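Local coordinates for protein tryptophanyl-tRNA synthetase (Mycoplasma pneumoniae, PDB 2YY5) that probably catalyses the ATP-dependent attachment of tryptophan to its cognate tRNA, as a homodimeric class I aminoacyl-tRNA synthetase, at residues D63-L68 with N316-G321. The protein carries 1 engineered substitution. Sequence-based numbering, arbitrary orientation.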
loop_
_atom_site.group_PDB
_atom_site.type_symbol
_atom_site.label_atom_id
_atom_site.label_comp_id
_atom_site.label_asym_id
_atom_site.label_seq_id
_atom_site.Cartn_x
_atom_site.Cartn_y
_atom_site.Cartn_z
ATOM N N ASP B 63 -23.094 9.125 4.498
ATOM C CA ASP B 63 -24.022 9.625 3.495
ATOM C C ASP B 63 -24.132 8.749 2.239
ATOM O O ASP B 63 -25.207 8.648 1.645
ATOM C CB ASP B 63 -23.645 11.055 3.091
ATOM C CG ASP B 63 -23.960 12.077 4.174
ATOM O OD1 ASP B 63 -24.945 11.877 4.919
ATOM O OD2 ASP B 63 -23.232 13.091 4.269
ATOM N N LEU B 64 -23.030 8.124 1.829
ATOM C CA LEU B 64 -23.067 7.272 0.645
ATOM C C LEU B 64 -23.890 6.013 0.908
ATOM O O LEU B 64 -24.687 5.610 0.067
ATOM C CB LEU B 64 -21.654 6.875 0.205
ATOM C CG LEU B 64 -21.545 6.105 -1.119
ATOM C CD1 LEU B 64 -22.043 6.960 -2.276
ATOM C CD2 LEU B 64 -20.111 5.720 -1.353
ATOM N N VAL B 65 -23.699 5.397 2.074
ATOM C CA VAL B 65 -24.441 4.194 2.406
ATOM C C VAL B 65 -25.930 4.478 2.391
ATOM O O VAL B 65 -26.715 3.664 1.907
ATOM C CB VAL B 65 -24.050 3.628 3.785
ATOM C CG1 VAL B 65 -24.953 2.462 4.143
ATOM C CG2 VAL B 65 -22.611 3.146 3.754
ATOM N N ARG B 66 -26.327 5.629 2.920
ATOM C CA ARG B 66 -27.736 5.983 2.918
ATOM C C ARG B 66 -28.256 6.168 1.491
ATOM O O ARG B 66 -29.359 5.727 1.167
ATOM C CB ARG B 66 -27.974 7.249 3.736
ATOM C CG ARG B 66 -28.015 7.004 5.239
ATOM C CD ARG B 66 -28.628 8.188 5.953
ATOM N NE ARG B 66 -27.944 9.433 5.621
ATOM C CZ ARG B 66 -28.411 10.640 5.912
ATOM N NH1 ARG B 66 -27.721 11.721 5.572
ATOM N NH2 ARG B 66 -29.576 10.768 6.537
ATOM N N THR B 67 -27.467 6.810 0.635
ATOM C CA THR B 67 -27.880 7.010 -0.748
ATOM C C THR B 67 -28.082 5.666 -1.453
ATOM O O THR B 67 -29.088 5.454 -2.132
ATOM C CB THR B 67 -26.837 7.829 -1.538
ATOM O OG1 THR B 67 -26.767 9.159 -1.006
ATOM C CG2 THR B 67 -27.220 7.902 -3.007
ATOM N N LEU B 68 -27.126 4.757 -1.282
ATOM C CA LEU B 68 -27.209 3.443 -1.913
ATOM C C LEU B 68 -28.438 2.667 -1.456
ATOM O O LEU B 68 -29.037 1.926 -2.233
ATOM C CB LEU B 68 -25.935 2.640 -1.638
ATOM C CG LEU B 68 -24.671 3.246 -2.256
ATOM C CD1 LEU B 68 -23.460 2.388 -1.927
ATOM C CD2 LEU B 68 -24.858 3.360 -3.766
ATOM N N ASN B 316 -25.131 -1.319 11.154
ATOM C CA ASN B 316 -25.412 -2.754 11.080
ATOM C C ASN B 316 -25.166 -3.285 9.669
ATOM O O ASN B 316 -24.656 -4.405 9.472
ATOM C CB ASN B 316 -26.865 -3.048 11.491
ATOM C CG ASN B 316 -27.211 -2.501 12.869
ATOM O OD1 ASN B 316 -26.414 -2.600 13.804
ATOM N ND2 ASN B 316 -28.412 -1.930 13.002
ATOM N N CYS B 317 -25.538 -2.466 8.690
ATOM C CA CYS B 317 -25.372 -2.813 7.294
ATOM C C CYS B 317 -23.899 -3.039 6.979
ATOM O O CYS B 317 -23.513 -4.082 6.431
ATOM C CB CYS B 317 -25.912 -1.696 6.411
ATOM S SG CYS B 317 -25.534 -1.945 4.682
ATOM N N LEU B 318 -23.083 -2.051 7.330
ATOM C CA LEU B 318 -21.655 -2.126 7.079
ATOM C C LEU B 318 -21.050 -3.248 7.908
ATOM O O LEU B 318 -20.135 -3.942 7.467
ATOM C CB LEU B 318 -20.999 -0.783 7.419
ATOM C CG LEU B 318 -21.368 0.339 6.447
ATOM C CD1 LEU B 318 -20.866 1.673 6.985
ATOM C CD2 LEU B 318 -20.773 0.020 5.057
ATOM N N GLN B 319 -21.580 -3.444 9.105
ATOM C CA GLN B 319 -21.064 -4.487 9.973
ATOM C C GLN B 319 -21.264 -5.874 9.347
ATOM O O GLN B 319 -20.359 -6.710 9.381
ATOM C CB GLN B 319 -21.723 -4.386 11.349
ATOM C CG GLN B 319 -20.720 -4.391 12.481
ATOM C CD GLN B 319 -19.669 -3.308 12.327
ATOM O OE1 GLN B 319 -18.545 -3.442 12.814
ATOM N NE2 GLN B 319 -20.033 -2.226 11.654
ATOM N N ALA B 320 -22.435 -6.102 8.754
ATOM C CA ALA B 320 -22.732 -7.376 8.106
ATOM C C ALA B 320 -21.989 -7.482 6.773
ATOM O O ALA B 320 -21.510 -8.553 6.405
ATOM C CB ALA B 320 -24.237 -7.519 7.883
ATOM N N GLY B 321 -21.917 -6.377 6.038
ATOM C CA GLY B 321 -21.199 -6.399 4.777
ATOM C C GLY B 321 -19.752 -6.768 5.064
ATOM O O GLY B 321 -19.178 -7.639 4.412
#
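Val65 meets Cys317 and Leu318 in a buried helix-to-helix contact: helix 54-71 belongs to the Rossmann-type catalytic fold of class I synthetases and flanks its parallel sheet, where Val65 touches Val42 and Leu80, and the long C-terminal helix 311-340 packs against it. From CB, Val65 points toward the other helix and splits into two methyls with separate tasks. CG1, anti to the backbone N (chi1 174°), heads for Cys317, and Val65 CG1 stays 4.5 Å from Cys317 SG, a loose apolar touch. CG2, anti to the carbonyl carbon, goes to Leu318 instead. There it rests against the fork of the leucine: Val65 CG2 lies 3.9 Å from Leu318 CD2 and about as near Leu318 CD1, with Leu318 CG scarcely farther back. One methyl thus faces both tips of the branched side chain, with the two side chains at a slant to each other.

The CA atoms of Val65 and Leu318 are 8.3 Å apart, and the contact is apolar, with no hydrogen bond across it. Strand 78-82 fills in beside it: Leu80 also touches Cys317, and Leu82 touches Leu318, which packs on Ser344 of the second subunit as well. The side chain of Val65 is about 13 Å from the bound tryptophanyl-sulfamoyl adenosine, too far to touch it. On its own helix, Arg66 NH1 forms a salt bridge of 2.9 Å to Asp63 OD1, which lies close to the guanidinium plane. One turn after Asp63, Thr67 OG1 and Thr67 N both donate to Asp63 O, from opposite faces of its carbonyl plane.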